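Local coordinates for ferredoxin (PDB 1RGV), which carries electrons on two [4Fe-4S] clusters and probably serves as the electron donor of 4-hydroxybenzoyl-CoA reductase, at residues Ala1-Cys14 against Pro47-Asn61. Numbering follows the deposited sequence.
Sequences ALYINDDCTACDAC and PQCRLVCPADCIPDN. With SF4 (iron/sulfur cluster), chain B; SF4 (iron/sulfur cluster), chain C.
L2 lays CD1 over one face of the R50 guanidinium, 3.6 Å from NE, while its other methyl, CD2, lies beside the D60 carboxylate. The flat group is fixed from its edge: NE and NH2 both grip I58 O side-on, and NH2 also makes a salt bridge to D60 OD1 (2.8 Å), reaching that oxygen from above the carboxylate plane. The same CD1 packs on I58 CG2 and P47 CB and approaches S1 of the chain C cluster.

Next along the segment, Y3 has CG between backbone N and carbonyl carbon (chi1 89°), which carries the ring over to P59, whose CG meets CE2 obliquely; D60 O lies at the ring edge. The Y3 and N61 side chains cross at about a right angle, ring and amide planes tilted by 56°; N61 OD1 is bonded to D63 N. Cutting Y3 back to an alanine would remove the ring from P59 CG and D60 O and would probably open a gap beside P59 and N61. N5 continues the row, its CB against C57 CB.

Three backbone bonds tie the two antiparallel segments: N61 N to A1 O (2.9 Å), Y3 N to P59 O (3.2 Å) and N5 N to C57 O (2.7 Å). Beyond them, V52 CG2 packs against A13 and C14.

C8, C11 and C14 bind three irons of the chain B cluster and C53 the fourth, whereas C57 SG remains 3.5 Å from its S4 without binding iron. C18, C37 and C40 complete the chain C cluster with C49; each cluster thus takes three cysteines from one motif and the fourth, followed by proline, from the other, the hallmark of the two-[4Fe-4S] bacterial-type ferredoxin fold.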
ATOM      1  N   ALA A   1       4.874   6.080  -2.522  1.00 35.20           N
ATOM      2  CA  ALA A   1       4.216   4.930  -1.834  1.00 34.88           C
ATOM      3  C   ALA A   1       3.377   5.414  -0.663  1.00 34.73           C
ATOM      4  O   ALA A   1       3.445   6.580  -0.273  1.00 35.32           O
ATOM      5  CB  ALA A   1       5.273   3.937  -1.339  1.00 34.31           C
ATOM      6  N   LEU A   2       2.584   4.511  -0.103  1.00 34.58           N
ATOM      7  CA  LEU A   2       1.744   4.844   1.037  1.00 35.02           C
ATOM      8  C   LEU A   2       2.335   4.184   2.273  1.00 35.55           C
ATOM      9  O   LEU A   2       3.313   3.443   2.185  1.00 36.31           O
ATOM     10  CB  LEU A   2       0.314   4.336   0.819  1.00 34.48           C
ATOM     11  CG  LEU A   2      -0.386   4.767  -0.474  1.00 33.89           C
ATOM     12  CD1 LEU A   2      -1.840   4.330  -0.438  1.00 32.03           C
ATOM     13  CD2 LEU A   2      -0.289   6.277  -0.628  1.00 33.68           C
ATOM     14  N   TYR A   3       1.749   4.466   3.429  1.00 35.83           N
ATOM     15  CA  TYR A   3       2.216   3.875   4.670  1.00 36.03           C
ATOM     16  C   TYR A   3       1.038   3.862   5.634  1.00 36.81           C
ATOM     17  O   TYR A   3       0.037   4.537   5.393  1.00 37.49           O
ATOM     18  CB  TYR A   3       3.399   4.671   5.221  1.00 35.19           C
ATOM     19  CG  TYR A   3       3.045   5.805   6.144  1.00 36.24           C
ATOM     20  CD1 TYR A   3       3.168   5.660   7.524  1.00 37.06           C
ATOM     21  CD2 TYR A   3       2.623   7.036   5.642  1.00 36.96           C
ATOM     22  CE1 TYR A   3       2.886   6.714   8.387  1.00 38.45           C
ATOM     23  CE2 TYR A   3       2.339   8.102   6.496  1.00 37.94           C
ATOM     24  CZ  TYR A   3       2.474   7.934   7.870  1.00 39.10           C
ATOM     25  OH  TYR A   3       2.211   8.983   8.730  1.00 40.21           O
ATOM     26  N   ILE A   4       1.141   3.095   6.714  1.00 37.27           N
ATOM     27  CA  ILE A   4       0.037   2.997   7.661  1.00 37.52           C
ATOM     28  C   ILE A   4       0.202   3.766   8.979  1.00 40.21           C
ATOM     29  O   ILE A   4       1.235   3.679   9.648  1.00 39.32           O
ATOM     30  CB  ILE A   4      -0.263   1.515   7.956  1.00 34.90           C
ATOM     31  CG1 ILE A   4      -0.596   0.803   6.638  1.00 31.69           C
ATOM     32  CG2 ILE A   4      -1.402   1.396   8.961  1.00 33.75           C
ATOM     33  CD1 ILE A   4      -0.698  -0.705   6.747  1.00 28.81           C
ATOM     34  N   ASN A   5      -0.843   4.523   9.318  1.00 43.46           N
ATOM     35  CA  ASN A   5      -0.919   5.330  10.536  1.00 46.08           C
ATOM     36  C   ASN A   5      -0.816   4.469  11.769  1.00 47.66           C
ATOM     37  O   ASN A   5      -0.648   3.254  11.687  1.00 48.54           O
ATOM     38  CB  ASN A   5      -2.265   6.048  10.631  1.00 47.17           C
ATOM     39  CG  ASN A   5      -2.212   7.454  10.125  1.00 49.38           C
ATOM     40  OD1 ASN A   5      -1.133   7.993   9.878  1.00 51.54           O
ATOM     41  ND2 ASN A   5      -3.381   8.075   9.976  1.00 49.81           N
ATOM     42  N   ASP A   6      -0.954   5.117  12.918  1.00 49.04           N
ATOM     43  CA  ASP A   6      -0.923   4.417  14.181  1.00 49.62           C
ATOM     44  C   ASP A   6      -2.379   4.196  14.581  1.00 48.99           C
ATOM     45  O   ASP A   6      -2.672   3.597  15.614  1.00 49.03           O
ATOM     46  CB  ASP A   6      -0.202   5.245  15.237  1.00 52.20           C
ATOM     47  CG  ASP A   6       0.519   4.377  16.247  1.00 56.75           C
ATOM     48  OD1 ASP A   6      -0.115   3.450  16.811  1.00 58.25           O
ATOM     49  OD2 ASP A   6       1.726   4.617  16.476  1.00 59.73           O
ATOM     50  N   ASP A   7      -3.293   4.691  13.752  1.00 48.28           N
ATOM     51  CA  ASP A   7      -4.715   4.518  14.013  1.00 47.85           C
ATOM     52  C   ASP A   7      -5.153   3.160  13.489  1.00 47.59           C
ATOM     53  O   ASP A   7      -6.323   2.786  13.587  1.00 48.34           O
ATOM     54  CB  ASP A   7      -5.541   5.615  13.341  1.00 47.26           C
ATOM     55  CG  ASP A   7      -5.353   6.969  13.993  1.00 47.05           C
ATOM     56  OD1 ASP A   7      -4.999   7.011  15.192  1.00 46.68           O
ATOM     57  OD2 ASP A   7      -5.573   7.989  13.310  1.00 47.53           O
ATOM     58  N   CYS A   8      -4.207   2.425  12.919  1.00 46.51           N
ATOM     59  CA  CYS A   8      -4.506   1.105  12.396  1.00 45.35           C
ATOM     60  C   CYS A   8      -5.158   0.292  13.514  1.00 44.98           C
ATOM     61  O   CYS A   8      -4.731   0.352  14.666  1.00 44.26           O
ATOM     62  CB  CYS A   8      -3.216   0.432  11.927  1.00 45.36           C
ATOM     63  SG  CYS A   8      -3.421  -1.264  11.355  1.00 43.76           S
ATOM     64  N   THR A   9      -6.201  -0.458  13.169  1.00 44.79           N
ATOM     65  CA  THR A   9      -6.918  -1.283  14.138  1.00 44.08           C
ATOM     66  C   THR A   9      -6.512  -2.746  13.990  1.00 43.37           C
ATOM     67  O   THR A   9      -6.926  -3.606  14.770  1.00 43.74           O
ATOM     68  CB  THR A   9      -8.452  -1.142  13.941  1.00 44.88           C
ATOM     69  OG1 THR A   9      -8.845   0.195  14.275  1.00 45.37           O
ATOM     70  CG2 THR A   9      -9.220  -2.118  14.826  1.00 45.80           C
ATOM     71  N   ALA A  10      -5.691  -3.018  12.984  1.00 42.72           N
ATOM     72  CA  ALA A  10      -5.220  -4.372  12.720  1.00 41.67           C
ATOM     73  C   ALA A  10      -6.379  -5.312  12.394  1.00 41.57           C
ATOM     74  O   ALA A  10      -6.397  -6.456  12.845  1.00 41.69           O
ATOM     75  CB  ALA A  10      -4.438  -4.894  13.921  1.00 39.28           C
ATOM     76  N   CYS A  11      -7.343  -4.829  11.612  1.00 41.98           N
ATOM     77  CA  CYS A  11      -8.493  -5.646  11.233  1.00 41.97           C
ATOM     78  C   CYS A  11      -8.125  -6.621  10.109  1.00 43.04           C
ATOM     79  O   CYS A  11      -8.911  -7.504   9.757  1.00 42.89           O
ATOM     80  CB  CYS A  11      -9.664  -4.760  10.801  1.00 41.13           C
ATOM     81  SG  CYS A  11      -9.434  -3.886   9.237  1.00 39.57           S
ATOM     82  N   ASP A  12      -6.933  -6.442   9.541  1.00 43.95           N
ATOM     83  CA  ASP A  12      -6.426  -7.319   8.486  1.00 45.02           C
ATOM     84  C   ASP A  12      -7.192  -7.247   7.151  1.00 44.59           C
ATOM     85  O   ASP A  12      -6.797  -7.866   6.157  1.00 44.47           O
ATOM     86  CB  ASP A  12      -6.403  -8.760   9.021  1.00 46.63           C
ATOM     87  CG  ASP A  12      -5.685  -9.723   8.095  1.00 48.87           C
ATOM     88  OD1 ASP A  12      -6.366 -10.378   7.278  1.00 50.41           O
ATOM     89  OD2 ASP A  12      -4.438  -9.821   8.180  1.00 49.56           O
ATOM     90  N   ALA A  13      -8.265  -6.463   7.128  1.00 43.17           N
ATOM     91  CA  ALA A  13      -9.095  -6.320   5.939  1.00 42.52           C
ATOM     92  C   ALA A  13      -8.391  -5.842   4.669  1.00 42.76           C
ATOM     93  O   ALA A  13      -8.955  -5.942   3.580  1.00 44.26           O
ATOM     94  CB  ALA A  13     -10.253  -5.392   6.245  1.00 41.61           C
ATOM     95  N   CYS A  14      -7.167  -5.347   4.789  1.00 42.20           N
ATOM     96  CA  CYS A  14      -6.467  -4.825   3.618  1.00 41.79           C
ATOM     97  C   CYS A  14      -5.542  -5.775   2.870  1.00 42.44           C
ATOM     98  O   CYS A  14      -5.311  -5.594   1.675  1.00 42.08           O
ATOM     99  CB  CYS A  14      -5.671  -3.578   4.009  1.00 41.42           C
ATOM    100  SG  CYS A  14      -4.407  -3.880   5.260  1.00 37.03           S
ATOM    101  N   PRO A  47      -5.829   3.092  -5.062  1.00 40.09           N
ATOM    102  CA  PRO A  47      -5.230   2.124  -4.138  1.00 38.40           C
ATOM    103  C   PRO A  47      -6.341   1.303  -3.469  1.00 36.86           C
ATOM    104  O   PRO A  47      -7.220   1.848  -2.801  1.00 36.77           O
ATOM    105  CB  PRO A  47      -4.437   3.008  -3.165  1.00 37.61           C
ATOM    106  CG  PRO A  47      -5.047   4.375  -3.317  1.00 37.39           C
ATOM    107  CD  PRO A  47      -5.350   4.455  -4.780  1.00 38.26           C
ATOM    108  N   GLN A  48      -6.292  -0.009  -3.674  1.00 35.12           N
ATOM    109  CA  GLN A  48      -7.301  -0.925  -3.152  1.00 34.94           C
ATOM    110  C   GLN A  48      -7.381  -1.071  -1.637  1.00 35.04           C
ATOM    111  O   GLN A  48      -8.462  -1.298  -1.099  1.00 35.57           O
ATOM    112  CB  GLN A  48      -7.112  -2.314  -3.772  1.00 33.92           C
ATOM    113  CG  GLN A  48      -7.091  -2.321  -5.297  1.00 33.66           C
ATOM    114  CD  GLN A  48      -8.375  -1.788  -5.907  1.00 33.84           C
ATOM    115  OE1 GLN A  48      -9.446  -2.359  -5.720  1.00 33.76           O
ATOM    116  NE2 GLN A  48      -8.270  -0.685  -6.640  1.00 34.32           N
ATOM    117  N   CYS A  49      -6.253  -0.952  -0.945  1.00 34.60           N
ATOM    118  CA  CYS A  49      -6.266  -1.114   0.502  1.00 34.46           C
ATOM    119  C   CYS A  49      -7.154  -0.081   1.194  1.00 35.29           C
ATOM    120  O   CYS A  49      -7.847  -0.399   2.163  1.00 36.00           O
ATOM    121  CB  CYS A  49      -4.840  -1.055   1.060  1.00 34.07           C
ATOM    122  SG  CYS A  49      -3.929   0.449   0.672  1.00 32.99           S
ATOM    123  N   ARG A  50      -7.152   1.146   0.692  1.00 35.51           N
ATOM    124  CA  ARG A  50      -7.976   2.191   1.287  1.00 36.55           C
ATOM    125  C   ARG A  50      -9.476   1.892   1.188  1.00 37.79           C
ATOM    126  O   ARG A  50     -10.237   2.177   2.121  1.00 38.65           O
ATOM    127  CB  ARG A  50      -7.682   3.537   0.625  1.00 35.95           C
ATOM    128  CG  ARG A  50      -6.345   4.137   1.003  1.00 35.22           C
ATOM    129  CD  ARG A  50      -6.122   5.449   0.275  1.00 34.92           C
ATOM    130  NE  ARG A  50      -4.839   6.058   0.614  1.00 35.53           N
ATOM    131  CZ  ARG A  50      -4.310   7.085  -0.043  1.00 35.69           C
ATOM    132  NH1 ARG A  50      -4.960   7.609  -1.070  1.00 36.13           N
ATOM    133  NH2 ARG A  50      -3.135   7.586   0.319  1.00 35.16           N
ATOM    134  N   LEU A  51      -9.897   1.314   0.065  1.00 38.02           N
ATOM    135  CA  LEU A  51     -11.307   0.994  -0.150  1.00 38.38           C
ATOM    136  C   LEU A  51     -11.922   0.103   0.925  1.00 38.77           C
ATOM    137  O   LEU A  51     -13.143   0.086   1.080  1.00 39.40           O
ATOM    138  CB  LEU A  51     -11.505   0.329  -1.514  1.00 38.57           C
ATOM    139  CG  LEU A  51     -11.055   1.127  -2.740  1.00 38.85           C
ATOM    140  CD1 LEU A  51     -11.288   0.291  -3.997  1.00 39.04           C
ATOM    141  CD2 LEU A  51     -11.809   2.446  -2.811  1.00 37.09           C
ATOM    142  N   VAL A  52     -11.099  -0.642   1.661  1.00 38.48           N
ATOM    143  CA  VAL A  52     -11.626  -1.512   2.713  1.00 38.80           C
ATOM    144  C   VAL A  52     -11.158  -1.098   4.100  1.00 39.41           C
ATOM    145  O   VAL A  52     -11.539  -1.717   5.096  1.00 39.38           O
ATOM    146  CB  VAL A  52     -11.213  -2.988   2.517  1.00 38.46           C
ATOM    147  CG1 VAL A  52     -11.728  -3.504   1.183  1.00 38.65           C
ATOM    148  CG2 VAL A  52      -9.693  -3.121   2.616  1.00 38.24           C
ATOM    149  N   CYS A  53     -10.331  -0.060   4.174  1.00 39.60           N
ATOM    150  CA  CYS A  53      -9.830   0.377   5.468  1.00 40.79           C
ATOM    151  C   CYS A  53     -10.816   1.236   6.245  1.00 40.66           C
ATOM    152  O   CYS A  53     -11.184   2.326   5.808  1.00 40.55           O
ATOM    153  CB  CYS A  53      -8.519   1.140   5.316  1.00 41.29           C
ATOM    154  SG  CYS A  53      -7.978   1.863   6.889  1.00 43.15           S
ATOM    155  N   PRO A  54     -11.246   0.754   7.422  1.00 41.25           N
ATOM    156  CA  PRO A  54     -12.195   1.469   8.281  1.00 41.89           C
ATOM    157  C   PRO A  54     -11.567   2.608   9.081  1.00 42.79           C
ATOM    158  O   PRO A  54     -12.208   3.631   9.325  1.00 43.46           O
ATOM    159  CB  PRO A  54     -12.733   0.365   9.184  1.00 41.17           C
ATOM    160  CG  PRO A  54     -11.535  -0.510   9.368  1.00 40.65           C
ATOM    161  CD  PRO A  54     -10.955  -0.588   7.966  1.00 41.04           C
ATOM    162  N   ALA A  55     -10.314   2.432   9.484  1.00 43.14           N
ATOM    163  CA  ALA A  55      -9.623   3.443  10.276  1.00 43.59           C
ATOM    164  C   ALA A  55      -9.130   4.633   9.460  1.00 44.06           C
ATOM    165  O   ALA A  55      -8.666   5.624  10.028  1.00 43.64           O
ATOM    166  CB  ALA A  55      -8.455   2.809  11.020  1.00 43.97           C
ATOM    167  N   ASP A  56      -9.232   4.541   8.136  1.00 44.85           N
ATOM    168  CA  ASP A  56      -8.776   5.626   7.267  1.00 45.32           C
ATOM    169  C   ASP A  56      -7.358   5.989   7.723  1.00 44.09           C
ATOM    170  O   ASP A  56      -7.084   7.133   8.093  1.00 43.73           O
ATOM    171  CB  ASP A  56      -9.706   6.833   7.427  1.00 47.87           C
ATOM    172  CG  ASP A  56      -9.490   7.890   6.361  1.00 50.68           C
ATOM    173  OD1 ASP A  56      -8.343   8.359   6.191  1.00 51.40           O
ATOM    174  OD2 ASP A  56     -10.479   8.258   5.693  1.00 53.66           O
ATOM    175  N   CYS A  57      -6.459   5.008   7.688  1.00 42.40           N
ATOM    176  CA  CYS A  57      -5.087   5.216   8.150  1.00 41.47           C
ATOM    177  C   CYS A  57      -3.978   4.861   7.160  1.00 40.49           C
ATOM    178  O   CYS A  57      -2.929   4.357   7.562  1.00 38.93           O
ATOM    179  CB  CYS A  57      -4.878   4.417   9.438  1.00 41.82           C
ATOM    180  SG  CYS A  57      -5.296   2.655   9.277  1.00 38.97           S
ATOM    181  N   ILE A  58      -4.199   5.136   5.878  1.00 39.71           N
ATOM    182  CA  ILE A  58      -3.209   4.822   4.851  1.00 38.31           C
ATOM    183  C   ILE A  58      -2.860   6.064   4.025  1.00 37.54           C
ATOM    184  O   ILE A  58      -3.172   6.149   2.832  1.00 36.97           O
ATOM    185  CB  ILE A  58      -3.733   3.710   3.913  1.00 38.33           C
ATOM    186  CG1 ILE A  58      -4.328   2.569   4.743  1.00 38.72           C
ATOM    187  CG2 ILE A  58      -2.601   3.172   3.054  1.00 37.73           C
ATOM    188  CD1 ILE A  58      -5.007   1.497   3.914  1.00 39.91           C
ATOM    189  N   PRO A  59      -2.203   7.048   4.657  1.00 36.73           N
ATOM    190  CA  PRO A  59      -1.811   8.287   3.980  1.00 36.90           C
ATOM    191  C   PRO A  59      -0.642   8.112   3.013  1.00 37.65           C
ATOM    192  O   PRO A  59      -0.042   7.038   2.941  1.00 37.11           O
ATOM    193  CB  PRO A  59      -1.466   9.207   5.144  1.00 35.99           C
ATOM    194  CG  PRO A  59      -0.901   8.253   6.146  1.00 34.88           C
ATOM    195  CD  PRO A  59      -1.869   7.105   6.091  1.00 34.90           C
ATOM    196  N   ASP A  60      -0.332   9.171   2.266  1.00 38.42           N
ATOM    197  CA  ASP A  60       0.776   9.135   1.321  1.00 39.00           C
ATOM    198  C   ASP A  60       2.052   9.301   2.129  1.00 39.11           C
ATOM    199  O   ASP A  60       2.111  10.141   3.022  1.00 38.86           O
ATOM    200  CB  ASP A  60       0.676  10.277   0.304  1.00 41.16           C
ATOM    201  CG  ASP A  60      -0.645  10.284  -0.450  1.00 43.72           C
ATOM    202  OD1 ASP A  60      -1.153   9.198  -0.795  1.00 46.71           O
ATOM    203  OD2 ASP A  60      -1.171  11.386  -0.716  1.00 45.19           O
ATOM    204  N   ASN A  61       3.070   8.503   1.825  1.00 39.54           N
ATOM    205  CA  ASN A  61       4.331   8.595   2.550  1.00 39.78           C
ATOM    206  C   ASN A  61       5.211   9.707   1.983  1.00 40.40           C
ATOM    207  O   ASN A  61       5.825   9.546   0.923  1.00 40.08           O
ATOM    208  CB  ASN A  61       5.090   7.274   2.474  1.00 39.43           C
ATOM    209  CG  ASN A  61       6.257   7.229   3.433  1.00 39.51           C
ATOM    210  OD1 ASN A  61       6.926   8.236   3.656  1.00 39.42           O
ATOM    211  ND2 ASN A  61       6.512   6.057   4.005  1.00 39.76           N
TER
HETATM  212 FE1  SF4 B 101      -6.919  -0.216   7.789  1.00 43.07          FE
HETATM  213 FE2  SF4 B 101      -5.353  -2.485   7.118  1.00 42.66          FE
HETATM  214 FE3  SF4 B 101      -5.033  -1.137   9.470  1.00 43.33          FE
HETATM  215 FE4  SF4 B 101      -7.323  -2.635   8.974  1.00 44.81          FE
HETATM  216  S1  SF4 B 101      -5.078  -3.409   9.149  1.00 42.92           S
HETATM  217  S2  SF4 B 101      -7.084  -0.783   9.898  1.00 43.64           S
HETATM  218  S3  SF4 B 101      -7.494  -2.320   6.775  1.00 43.24           S
HETATM  219  S4  SF4 B 101      -4.616  -0.347   7.538  1.00 43.03           S
HETATM  220 FE1  SF4 C 102      -0.684  -2.658  -2.086  1.00 38.49          FE
HETATM  221 FE2  SF4 C 102      -2.250  -0.573  -0.976  1.00 38.54          FE
HETATM  222 FE3  SF4 C 102       0.213  -0.120  -2.078  1.00 38.45          FE
HETATM  223 FE4  SF4 C 102      -1.969  -0.827  -3.662  1.00 38.79          FE
HETATM  224  S1  SF4 C 102      -1.702   1.131  -2.341  1.00 37.03           S
HETATM  225  S2  SF4 C 102       0.038  -1.409  -3.747  1.00 38.63           S
HETATM  226  S3  SF4 C 102      -3.038  -2.169  -2.234  1.00 37.07           S
HETATM  227  S4  SF4 C 102      -0.154  -1.263  -0.312  1.00 37.38           S